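Local coordinates for glucose-6-phosphate isomerase like protein (Thermus thermophilus, PDB 1WIW) that belongs to the phosphoglucose/phosphomannose isomerase family and probably interconverts glucose 6-phosphate and fructose 6-phosphate, perhaps acting on mannose 6-phosphate as well, at the interface of chains A and B. Residues are numbered along the deposited sequence; one frame, centred on the assembly and turned at random. Chains: chain A/B, Glucose-6-phosphate isomerase like protein.

The three contacts are patches of one interface between two copies of the same protein. Contact 1 and contact 3 are neighbours, with C-alpha centres about 10 Å apart. The C-alpha centre of contact 2 is about 22 Å from that of contact 1 and about 20 Å from that of contact 3. Helix 198-204 of chain B serves both contact 1 and contact 3. Helix 174-185 enters contact 1 from chain A and contact 2 from chain B. Helix 198-204 of chain A joins contact 2. The whole interface is not an exact two-fold. The dimer may be functional, but the structure alone does not show this.

Contact 1: the interface of chains A and B. Residues chain A 184-185, 188, 280; chain B 204.
B:Val204, the last residue of helix 198-204, packs its side chain against chain A. Its CB lies 3.9 Å from the carbonyl O of A:Ala184. From there the two methyls part. CG2 sits between the backbone N and the carbonyl carbon of its own residue, and its flank lies by the end of helix 174-185. It reaches 3.5 Å from A:Ala184 O and 4.0 Å from A:Arg185 CA. CG1 stands opposite the carbonyl carbon (chi1 -65°). It lies on the A:His280 side, where the two side chains run past each other in opposite directions. It meets the imidazole at CE1, 3.8 Å away. That ring is poorly ordered, so this side of the contact is less certain. The valine thus spans two segments of chain A, one branch to each. Its backbone takes part as well: B:Val204 O lies 3.6 Å from A:Lys188 CA. A:Lys188 therefore borders the valine with its backbone and CB, while its amine turns elsewhere. Its chain bends at chi2 and chi4 and carries the tip back to the end of helix 174-185, which precedes it. There NZ donates a hydrogen bond of 2.9 Å to the backbone A:Arg185 O, with the donor 24° off the carbonyl plane.

Contact 2: the interface of chains A and B. Residues chain A 192-196, 201; chain B 177, 180-181.
B:Gln180 holds CG anti to its backbone N (chi1 -176°) and stays extended beyond it. This sends the amide from helix 174-185 straight to A:Thr193 and A:Pro195. A:Phe201 likewise sets CG opposite its backbone N (chi1 175°), and the ring crosses the glutamine chain at about a right angle. Its CE1 meets B:Gln180 CG at 3.7 Å, and the ring and amide planes stand 67° apart. A:Pro195 crosses the glutamine at about a right angle, with CD 3.5 Å from the amide carbon CD. A:Pro195 CD also lies over one face of the A:Phe201 ring, offset toward its rim, so the proline links ring and amide. Farther round the proline ring, CB and CG lie against B:Thr181 OG1, with CG at 3.3 Å. Modelled water 1 lies 2.6 Å from B:Gln180 NE2 and 3.0 Å from A:Thr193 O, and it also pairs with A:Thr193 OG1. B:Gln180 OE1 is 3.0 Å from A:Thr193 O, although both can only accept. The amide may be built reversed. Turned, its N-H would face A:Thr193 O and its oxygen the water, so the assignment of both contacts is doubtful. In the fold, helix 174-185 of chain B lies against the proline-rich loop that leads into helix 198-204 of chain A.

Contact 3: the interface of chains A and B. Residues chain A 72-74; chain B 197, 199-200, 203.
Two direct hydrogen bonds join the loop of A:Tyr72 and A:Leu74 to the start of chain B helix 198-204. The hydroxyl OG of B:Ser197 donates to the backbone A:Tyr72 O at 3.2 Å, almost in line with the carbonyl. A:Leu74 N donates to B:Glu200 OE2 at 3.3 Å, approaching from above the carboxylate, 38° out of its plane. Waters add two bridges. Water 2 joins A:Leu74 O to B:Glu200 N, at 2.9 Å and 3.0 Å. Water 3 lies between A:Tyr72 O and B:Ser197 OG. The bend of B:Glu200 at chi2 (-75°) stacks its carboxylate, offset, over the CG-CD2 side of the A:Tyr72 ring, the planes 17° apart. A:Tyr72 CD2 is 3.9 Å from the carboxylate carbon CD. The apolar contacts centre on A:Leu74. Its CB packs against B:Glu200 CD at 3.4 Å, and its CD2 lies 3.8 Å from B:Leu199 CB. CD2 also presses tightly on B:Leu203 CD1. An alanine in place of B:Glu200 would probably leave A:Leu74 N without this acceptor and the tyrosine ring without its stacked partner. The site fastens a chain A loop to a chain B helix and so may contribute to holding together the dimer of the deposited assembly, if that is the biological form.

Contact 1: the interface of chains A and B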
# COMPACT_ATOMS: atom_id res chain seq x y z
N ALA A 184 -9.47 -10.93 -2.28
CA ALA A 184 -9.03 -11.54 -3.53
C ALA A 184 -9.05 -13.06 -3.36
O ALA A 184 -9.69 -13.79 -4.12
CB ALA A 184 -7.62 -11.07 -3.88
N ARG A 185 -8.34 -13.54 -2.34
CA ARG A 185 -8.23 -14.97 -2.07
C ARG A 185 -9.52 -15.68 -1.73
O ARG A 185 -9.76 -16.80 -2.20
CB ARG A 185 -7.22 -15.21 -0.95
CG ARG A 185 -6.94 -16.68 -0.67
CD ARG A 185 -5.80 -16.85 0.32
NE ARG A 185 -5.46 -18.25 0.55
CZ ARG A 185 -4.44 -18.65 1.31
NH1 ARG A 185 -4.20 -19.95 1.48
NH2 ARG A 185 -3.67 -17.76 1.91
N LYS A 188 -12.63 -13.82 -4.15
CA LYS A 188 -12.21 -13.84 -5.55
C LYS A 188 -12.63 -12.53 -6.21
O LYS A 188 -13.00 -12.51 -7.38
CB LYS A 188 -12.87 -15.01 -6.29
CG LYS A 188 -12.80 -16.36 -5.55
CD LYS A 188 -11.37 -16.76 -5.23
CE LYS A 188 -11.28 -18.18 -4.66
NZ LYS A 188 -11.94 -18.37 -3.33
N HIS A 280 -8.07 -22.75 -4.74
CA HIS A 280 -8.09 -23.66 -5.88
C HIS A 280 -7.03 -24.73 -5.61
O HIS A 280 -6.12 -24.51 -4.83
CB HIS A 280 -7.70 -22.93 -7.18
CG HIS A 280 -8.45 -21.66 -7.43
ND1 HIS A 280 -8.08 -20.77 -8.41
CD2 HIS A 280 -9.56 -21.14 -6.85
CE1 HIS A 280 -8.93 -19.75 -8.43
NE2 HIS A 280 -9.84 -19.95 -7.49
N VAL B 204 -6.21 -14.68 -8.60
CA VAL B 204 -7.56 -14.93 -8.12
C VAL B 204 -8.52 -13.74 -8.02
O VAL B 204 -9.73 -13.91 -8.17
CB VAL B 204 -7.53 -15.62 -6.74
CG1 VAL B 204 -6.90 -17.00 -6.86
CG2 VAL B 204 -6.73 -14.77 -5.76

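Contact 2: the interface of chains A and B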
# COMPACT_ATOMS: atom_id res chain seq x y z
N LEU A 192 -9.68 -2.15 -3.58
CA LEU A 192 -8.61 -1.15 -3.59
C LEU A 192 -8.24 -0.59 -2.22
O LEU A 192 -9.04 -0.63 -1.28
CB LEU A 192 -9.03 -0.01 -4.53
CG LEU A 192 -8.46 1.41 -4.44
CD1 LEU A 192 -6.97 1.40 -4.68
CD2 LEU A 192 -9.15 2.27 -5.49
N THR A 193 -7.01 -0.09 -2.11
CA THR A 193 -6.50 0.52 -0.88
C THR A 193 -5.83 1.83 -1.29
O THR A 193 -5.24 1.92 -2.37
CB THR A 193 -5.44 -0.35 -0.16
OG1 THR A 193 -4.19 -0.26 -0.86
CG2 THR A 193 -5.88 -1.81 -0.11
N PRO A 194 -5.91 2.85 -0.44
CA PRO A 194 -5.28 4.13 -0.80
C PRO A 194 -3.77 4.11 -0.58
O PRO A 194 -3.25 3.23 0.12
CB PRO A 194 -5.99 5.11 0.12
CG PRO A 194 -6.19 4.30 1.37
CD PRO A 194 -6.65 2.96 0.83
N PRO A 195 -3.05 5.07 -1.17
CA PRO A 195 -1.60 5.13 -1.00
C PRO A 195 -1.30 5.70 0.39
O PRO A 195 -2.22 6.05 1.13
CB PRO A 195 -1.16 6.06 -2.12
CG PRO A 195 -2.31 7.03 -2.18
CD PRO A 195 -3.51 6.11 -2.11
N PRO A 196 -0.01 5.80 0.76
CA PRO A 196 0.37 6.34 2.07
C PRO A 196 -0.32 7.67 2.37
O PRO A 196 -0.82 7.88 3.48
CB PRO A 196 1.88 6.46 1.95
CG PRO A 196 2.22 5.23 1.15
CD PRO A 196 1.18 5.29 0.05
N PHE A 201 -5.38 11.47 -1.40
CA PHE A 201 -5.90 10.58 -2.45
C PHE A 201 -7.42 10.67 -2.55
O PHE A 201 -7.99 10.75 -3.64
CB PHE A 201 -5.45 9.14 -2.13
CG PHE A 201 -6.00 8.08 -3.05
CD1 PHE A 201 -5.45 7.88 -4.32
CD2 PHE A 201 -7.04 7.25 -2.63
CE1 PHE A 201 -5.92 6.86 -5.15
CE2 PHE A 201 -7.51 6.23 -3.45
CZ PHE A 201 -6.95 6.03 -4.71
N GLY B 177 2.68 2.92 -4.74
CA GLY B 177 1.97 3.88 -3.93
C GLY B 177 2.28 5.31 -4.33
O GLY B 177 1.39 6.15 -4.38
N GLN B 180 0.51 5.95 -7.57
CA GLN B 180 -0.93 6.04 -7.34
C GLN B 180 -1.22 7.46 -6.88
O GLN B 180 -2.22 8.07 -7.28
CB GLN B 180 -1.35 5.05 -6.24
CG GLN B 180 -2.86 4.99 -5.98
CD GLN B 180 -3.22 3.99 -4.89
OE1 GLN B 180 -4.37 3.55 -4.79
NE2 GLN B 180 -2.24 3.62 -4.08
N THR B 181 -0.34 7.99 -6.04
CA THR B 181 -0.47 9.35 -5.52
C THR B 181 -0.33 10.40 -6.61
O THR B 181 -1.04 11.41 -6.62
CB THR B 181 0.56 9.61 -4.40
OG1 THR B 181 0.15 8.92 -3.21
CG2 THR B 181 0.69 11.10 -4.09
O HOH W 1 -2.23 1.56 -2.46

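Contact 3: the interface of chains A and B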
# COMPACT_ATOMS: atom_id res chain seq x y z
N TYR A 72 0.98 -18.93 -0.14
CA TYR A 72 0.50 -17.87 -1.01
C TYR A 72 1.53 -16.76 -1.09
O TYR A 72 1.22 -15.58 -0.89
CB TYR A 72 -0.83 -17.33 -0.49
CG TYR A 72 -2.02 -18.02 -1.12
CD1 TYR A 72 -2.17 -19.41 -1.04
CD2 TYR A 72 -2.98 -17.30 -1.84
CE1 TYR A 72 -3.24 -20.06 -1.65
CE2 TYR A 72 -4.05 -17.94 -2.46
CZ TYR A 72 -4.17 -19.32 -2.36
OH TYR A 72 -5.23 -19.95 -2.98
N ASP A 73 2.76 -17.14 -1.41
CA ASP A 73 3.88 -16.21 -1.51
C ASP A 73 4.44 -16.25 -2.93
O ASP A 73 5.62 -15.98 -3.14
CB ASP A 73 4.97 -16.62 -0.53
CG ASP A 73 5.68 -17.89 -0.96
OD1 ASP A 73 4.99 -18.83 -1.41
OD2 ASP A 73 6.92 -17.96 -0.85
N LEU A 74 3.59 -16.61 -3.89
CA LEU A 74 4.01 -16.71 -5.28
C LEU A 74 4.99 -15.63 -5.71
O LEU A 74 4.68 -14.44 -5.69
CB LEU A 74 2.79 -16.69 -6.20
CG LEU A 74 3.09 -16.90 -7.69
CD1 LEU A 74 3.83 -18.20 -7.88
CD2 LEU A 74 1.81 -16.89 -8.49
N SER B 197 1.28 -9.66 -1.50
CA SER B 197 1.34 -10.87 -2.31
C SER B 197 0.67 -10.51 -3.63
O SER B 197 -0.47 -10.89 -3.89
CB SER B 197 0.57 -12.02 -1.65
OG SER B 197 1.14 -12.39 -0.40
N LEU B 199 1.35 -11.27 -7.04
CA LEU B 199 1.05 -12.28 -8.06
C LEU B 199 -0.17 -13.15 -7.71
O LEU B 199 -0.97 -13.47 -8.58
CB LEU B 199 2.28 -13.15 -8.32
CG LEU B 199 3.54 -12.37 -8.74
CD1 LEU B 199 4.66 -13.33 -9.07
CD2 LEU B 199 3.23 -11.50 -9.95
N GLU B 200 -0.30 -13.52 -6.44
CA GLU B 200 -1.45 -14.33 -6.02
C GLU B 200 -2.72 -13.52 -6.29
O GLU B 200 -3.73 -14.05 -6.74
CB GLU B 200 -1.34 -14.65 -4.52
CG GLU B 200 -0.12 -15.48 -4.15
CD GLU B 200 -0.24 -16.94 -4.56
OE1 GLU B 200 -1.12 -17.26 -5.39
OE2 GLU B 200 0.56 -17.77 -4.06
N LEU B 203 -3.82 -13.55 -9.88
CA LEU B 203 -4.39 -14.85 -10.22
C LEU B 203 -5.84 -15.09 -9.81
O LEU B 203 -6.61 -15.63 -10.59
CB LEU B 203 -3.54 -15.97 -9.61
CG LEU B 203 -2.19 -16.29 -10.24
CD1 LEU B 203 -1.39 -17.20 -9.32
CD2 LEU B 203 -2.41 -16.97 -11.60
O HOH W 2 2.17 -13.23 -4.86
O HOH W 3 -0.31 -14.74 0.93